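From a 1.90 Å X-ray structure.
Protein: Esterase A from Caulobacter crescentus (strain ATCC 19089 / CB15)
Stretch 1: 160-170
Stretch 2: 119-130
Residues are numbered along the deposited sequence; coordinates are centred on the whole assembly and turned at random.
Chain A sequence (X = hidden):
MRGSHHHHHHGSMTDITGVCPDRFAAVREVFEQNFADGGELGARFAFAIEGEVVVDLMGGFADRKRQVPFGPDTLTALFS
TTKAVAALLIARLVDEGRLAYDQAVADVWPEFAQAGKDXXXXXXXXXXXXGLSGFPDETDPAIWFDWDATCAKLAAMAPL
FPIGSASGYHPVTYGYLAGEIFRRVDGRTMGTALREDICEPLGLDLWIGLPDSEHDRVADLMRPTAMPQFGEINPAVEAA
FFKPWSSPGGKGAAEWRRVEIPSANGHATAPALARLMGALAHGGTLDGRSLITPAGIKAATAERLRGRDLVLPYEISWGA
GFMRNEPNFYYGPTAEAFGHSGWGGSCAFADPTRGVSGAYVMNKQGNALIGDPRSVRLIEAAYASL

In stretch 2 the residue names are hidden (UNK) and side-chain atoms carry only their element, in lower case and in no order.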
# COMPACT_ATOMS: atom_id res chain seq x y z
N LEU A 160 -7.61 19.35 9.63
CA LEU A 160 -8.26 20.08 8.54
C LEU A 160 -9.75 19.80 8.42
O LEU A 160 -10.41 20.46 7.61
CB LEU A 160 -7.57 19.74 7.21
CG LEU A 160 -6.11 20.19 7.06
CD1 LEU A 160 -5.41 19.32 6.00
CD2 LEU A 160 -6.07 21.66 6.66
N PHE A 161 -10.28 18.82 9.14
CA PHE A 161 -11.69 18.45 9.07
C PHE A 161 -12.02 17.56 10.28
O PHE A 161 -11.10 17.06 10.95
CB PHE A 161 -12.02 17.74 7.74
CG PHE A 161 -11.10 16.58 7.39
CD1 PHE A 161 -11.36 15.30 7.86
CD2 PHE A 161 -10.00 16.79 6.56
CE1 PHE A 161 -10.51 14.22 7.52
CE2 PHE A 161 -9.14 15.72 6.20
CZ PHE A 161 -9.40 14.44 6.69
N PRO A 162 -13.30 17.39 10.59
CA PRO A 162 -13.66 16.72 11.84
C PRO A 162 -13.55 15.21 11.74
O PRO A 162 -13.69 14.62 10.66
CB PRO A 162 -15.13 17.12 12.05
CG PRO A 162 -15.38 18.25 11.14
CD PRO A 162 -14.47 18.06 9.98
N ILE A 163 -13.27 14.60 12.90
CA ILE A 163 -13.39 13.15 13.03
C ILE A 163 -14.81 12.72 12.68
O ILE A 163 -15.78 13.40 13.04
CB ILE A 163 -13.03 12.71 14.46
CG1 ILE A 163 -11.56 12.99 14.80
CG2 ILE A 163 -13.37 11.23 14.63
CD1 ILE A 163 -10.57 11.98 14.19
N GLY A 164 -14.93 11.59 11.97
CA GLY A 164 -16.23 11.01 11.68
C GLY A 164 -17.10 11.82 10.75
O GLY A 164 -18.33 11.74 10.82
N SER A 165 -16.49 12.64 9.90
CA SER A 165 -17.24 13.38 8.90
C SER A 165 -17.08 12.67 7.57
O SER A 165 -17.94 11.88 7.18
CB SER A 165 -16.78 14.85 8.84
OG SER A 165 -15.39 14.97 8.56
N ALA A 166 -15.97 12.93 6.88
CA ALA A 166 -15.58 12.15 5.72
C ALA A 166 -14.09 11.85 5.84
O ALA A 166 -13.32 12.64 6.40
CB ALA A 166 -15.89 12.88 4.40
N SER A 167 -13.69 10.68 5.34
CA SER A 167 -12.26 10.40 5.25
C SER A 167 -11.62 11.37 4.27
O SER A 167 -12.25 11.83 3.31
CB SER A 167 -12.01 8.94 4.83
OG SER A 167 -12.59 8.68 3.56
N GLY A 168 -10.37 11.73 4.55
CA GLY A 168 -9.58 12.55 3.65
C GLY A 168 -8.20 11.94 3.51
O GLY A 168 -7.31 12.19 4.33
N TYR A 169 -8.04 11.13 2.48
CA TYR A 169 -6.85 10.30 2.31
C TYR A 169 -5.56 11.08 2.55
O TYR A 169 -5.38 12.18 2.03
CB TYR A 169 -6.88 9.73 0.90
CG TYR A 169 -5.70 8.85 0.55
CD1 TYR A 169 -5.52 7.61 1.16
CD2 TYR A 169 -4.80 9.22 -0.45
CE1 TYR A 169 -4.44 6.78 0.81
CE2 TYR A 169 -3.74 8.40 -0.82
CZ TYR A 169 -3.57 7.19 -0.18
OH TYR A 169 -2.52 6.40 -0.55
N HIS A 170 -4.68 10.51 3.39
CA HIS A 170 -3.38 11.05 3.75
C HIS A 170 -2.31 10.37 2.89
O HIS A 170 -1.79 9.33 3.31
CB HIS A 170 -3.06 10.77 5.22
CG HIS A 170 -3.97 11.44 6.22
ND1 HIS A 170 -5.33 11.56 6.04
CD2 HIS A 170 -3.70 11.96 7.44
CE1 HIS A 170 -5.86 12.16 7.10
NE2 HIS A 170 -4.89 12.41 7.96
N UNK A 119 -7.88 13.01 21.78
CA UNK A 119 -8.76 11.84 21.76
C UNK A 119 -8.74 11.06 20.44
O UNK A 119 -9.42 10.04 20.34
c UNK A 119 -10.20 12.24 22.07
N UNK A 120 -8.01 11.53 19.43
CA UNK A 120 -7.92 10.78 18.17
C UNK A 120 -7.39 9.39 18.45
O UNK A 120 -6.35 9.22 19.10
c UNK A 120 -7.56 12.93 16.92
c UNK A 120 -6.88 10.73 15.87
c UNK A 120 -7.02 11.53 17.18
N UNK A 121 -8.08 8.37 17.94
CA UNK A 121 -7.65 7.00 18.19
C UNK A 121 -6.78 6.45 17.07
O UNK A 121 -6.68 7.01 15.97
o UNK A 121 -9.64 6.03 17.20
c UNK A 121 -9.73 6.54 19.56
c UNK A 121 -8.85 6.07 18.40
N UNK A 122 -6.15 5.30 17.36
CA UNK A 122 -5.33 4.60 16.36
C UNK A 122 -6.15 4.33 15.10
O UNK A 122 -5.73 4.67 13.99
c UNK A 122 -4.75 3.30 16.96
c UNK A 122 -4.05 2.44 15.87
c UNK A 122 -3.76 3.62 18.07
N UNK A 123 -7.33 3.73 15.25
CA UNK A 123 -8.08 3.36 14.05
C UNK A 123 -8.61 4.58 13.31
O UNK A 123 -8.76 4.55 12.08
c UNK A 123 -11.17 1.91 15.95
c UNK A 123 -9.22 2.39 14.40
o UNK A 123 -11.24 0.79 15.41
o UNK A 123 -11.80 2.20 16.99
c UNK A 123 -10.29 2.98 15.33
N UNK A 124 -8.87 5.69 14.02
CA UNK A 124 -9.26 6.92 13.33
C UNK A 124 -8.13 7.44 12.46
O UNK A 124 -8.35 7.86 11.32
c UNK A 124 -9.70 7.98 14.37
c UNK A 124 -11.11 7.73 14.89
o UNK A 124 -10.64 9.26 16.68
n UNK A 124 -12.56 8.14 16.78
c UNK A 124 -11.42 8.45 16.20
N UNK A 125 -6.90 7.41 12.99
CA UNK A 125 -5.73 7.84 12.22
C UNK A 125 -5.52 6.97 10.99
O UNK A 125 -5.23 7.48 9.90
c UNK A 125 -4.47 7.79 13.09
N UNK A 126 -5.65 5.66 11.15
CA UNK A 126 -5.35 4.74 10.05
C UNK A 126 -6.44 4.71 8.99
O UNK A 126 -6.17 4.29 7.87
c UNK A 126 -2.61 3.57 10.67
c UNK A 126 -5.11 3.32 10.58
c UNK A 126 -3.86 3.17 11.45
c UNK A 126 -3.76 1.73 11.94
N UNK A 127 -7.65 5.20 9.31
CA UNK A 127 -8.72 5.30 8.32
C UNK A 127 -8.88 6.73 7.78
O UNK A 127 -9.94 7.06 7.22
o UNK A 127 -10.40 5.45 10.09
c UNK A 127 -10.03 4.77 8.90
N UNK A 128 -7.85 7.56 7.91
CA UNK A 128 -7.77 8.86 7.26
C UNK A 128 -8.82 9.83 7.80
O UNK A 128 -9.31 10.69 7.08
n UNK A 128 -5.66 5.97 4.56
n UNK A 128 -5.52 8.07 4.99
c UNK A 128 -7.86 8.70 5.73
c UNK A 128 -4.84 7.01 4.59
c UNK A 128 -6.84 7.72 5.20
c UNK A 128 -6.92 6.39 4.95
N UNK A 129 -9.15 9.70 9.09
CA UNK A 129 -10.14 10.57 9.71
C UNK A 129 -9.53 11.73 10.49
O UNK A 129 -10.26 12.67 10.83
c UNK A 129 -11.85 8.72 9.97
c UNK A 129 -12.81 8.08 10.93
o UNK A 129 -13.71 8.75 11.44
c UNK A 129 -11.02 9.75 10.66
n UNK A 129 -12.62 6.80 11.22
N UNK A 130 -8.22 11.69 10.78
CA UNK A 130 -7.62 12.61 11.74
C UNK A 130 -7.30 13.98 11.15
O UNK A 130 -6.70 14.80 11.86
c UNK A 130 -6.35 12.00 12.33
O HOH W 1 -9.98 15.09 12.31

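Position 119 carries a single side-chain carbon; this CB lies 7.4 Å from Ile163 CG1 at its nearest, too far for contact: Ala119. Position 120 has three carbons, one bearing the other two, and one of those tips lies 4.2 Å from Ile163 CD1. The fork identifies Val120, its CG2 making the apolar contact.

At 121 the first carbon bears one oxygen and one carbon, without contact to stretch 1: threonine. Thr121 OG1 accepts from the backbone N of position 124 at 3.3 Å, capping the helix that starts at 122. Position 122 repeats the three-carbon fork, out of reach of stretch 1: Val122. Position 123 has three carbons, the third carrying two oxygens, a carboxylate also out of reach: Glu123.

Position 124 has three carbons ending in one oxygen and one nitrogen, an amide. Its CA-to-CB bond points toward stretch 1, and the terminal oxygen lies 3.7 Å from Ile163 CD1: Gln124, whose OE1 also accepts from Thr121 N at 3.0 Å. Position 125 has one carbon, pointing away: Ala125. Position 126 has four carbons forked at the second, out of reach of stretch 1: Leu126.

Position 127 bears one carbon, then one oxygen; this side chain makes no contact with stretch 1, though the backbone O lies 3.7 Å from Ser167 CB. This is Ser127, the first residue to leave helical phi/psi; its OG donates to Glu123 O at 2.7 Å. Position 128 has one carbon leading to a five-membered ring of three carbons and two nitrogens. One ring nitrogen lies 3.0 Å from His170 N, and Tyr169 CD1 sits over one face, 3.5 Å from a ring carbon. This is His128, with ND1 accepting from His170 N (168°) and CE1 nearest Tyr169.

Position 129 again shows three carbons and a terminal amide. Its CA-to-CB bond points away overall, though CB touches stretch 1, and the terminal oxygen lies 3.1 Å from Gly164 N: Gln129. OE1 accepts that weak bond (127°), while NE2 donates to Ser127 OG at 2.8 Å. Position 130 has one carbon, CB, 4.6 Å from Ile163 CD1: Ala130, whose CA lies 3.9 Å from Ile163 CD1.

The contact, burying 608 Å² in total, centres on His128. Its backbone O accepts from Gly168 N at 2.9 Å and 174°, while its ring takes the His170 amide, so one residue holds two alternate amides. Ile163 spreads over Val120, Gln124 and Ala130, its CD1 reaching 3.4 Å from Gln129 O. One water donates to Gln129 O at 2.9 Å and Phe161 O at 2.6 Å.

Stretch 2, residues 119-130: AVTVEQALSHQA
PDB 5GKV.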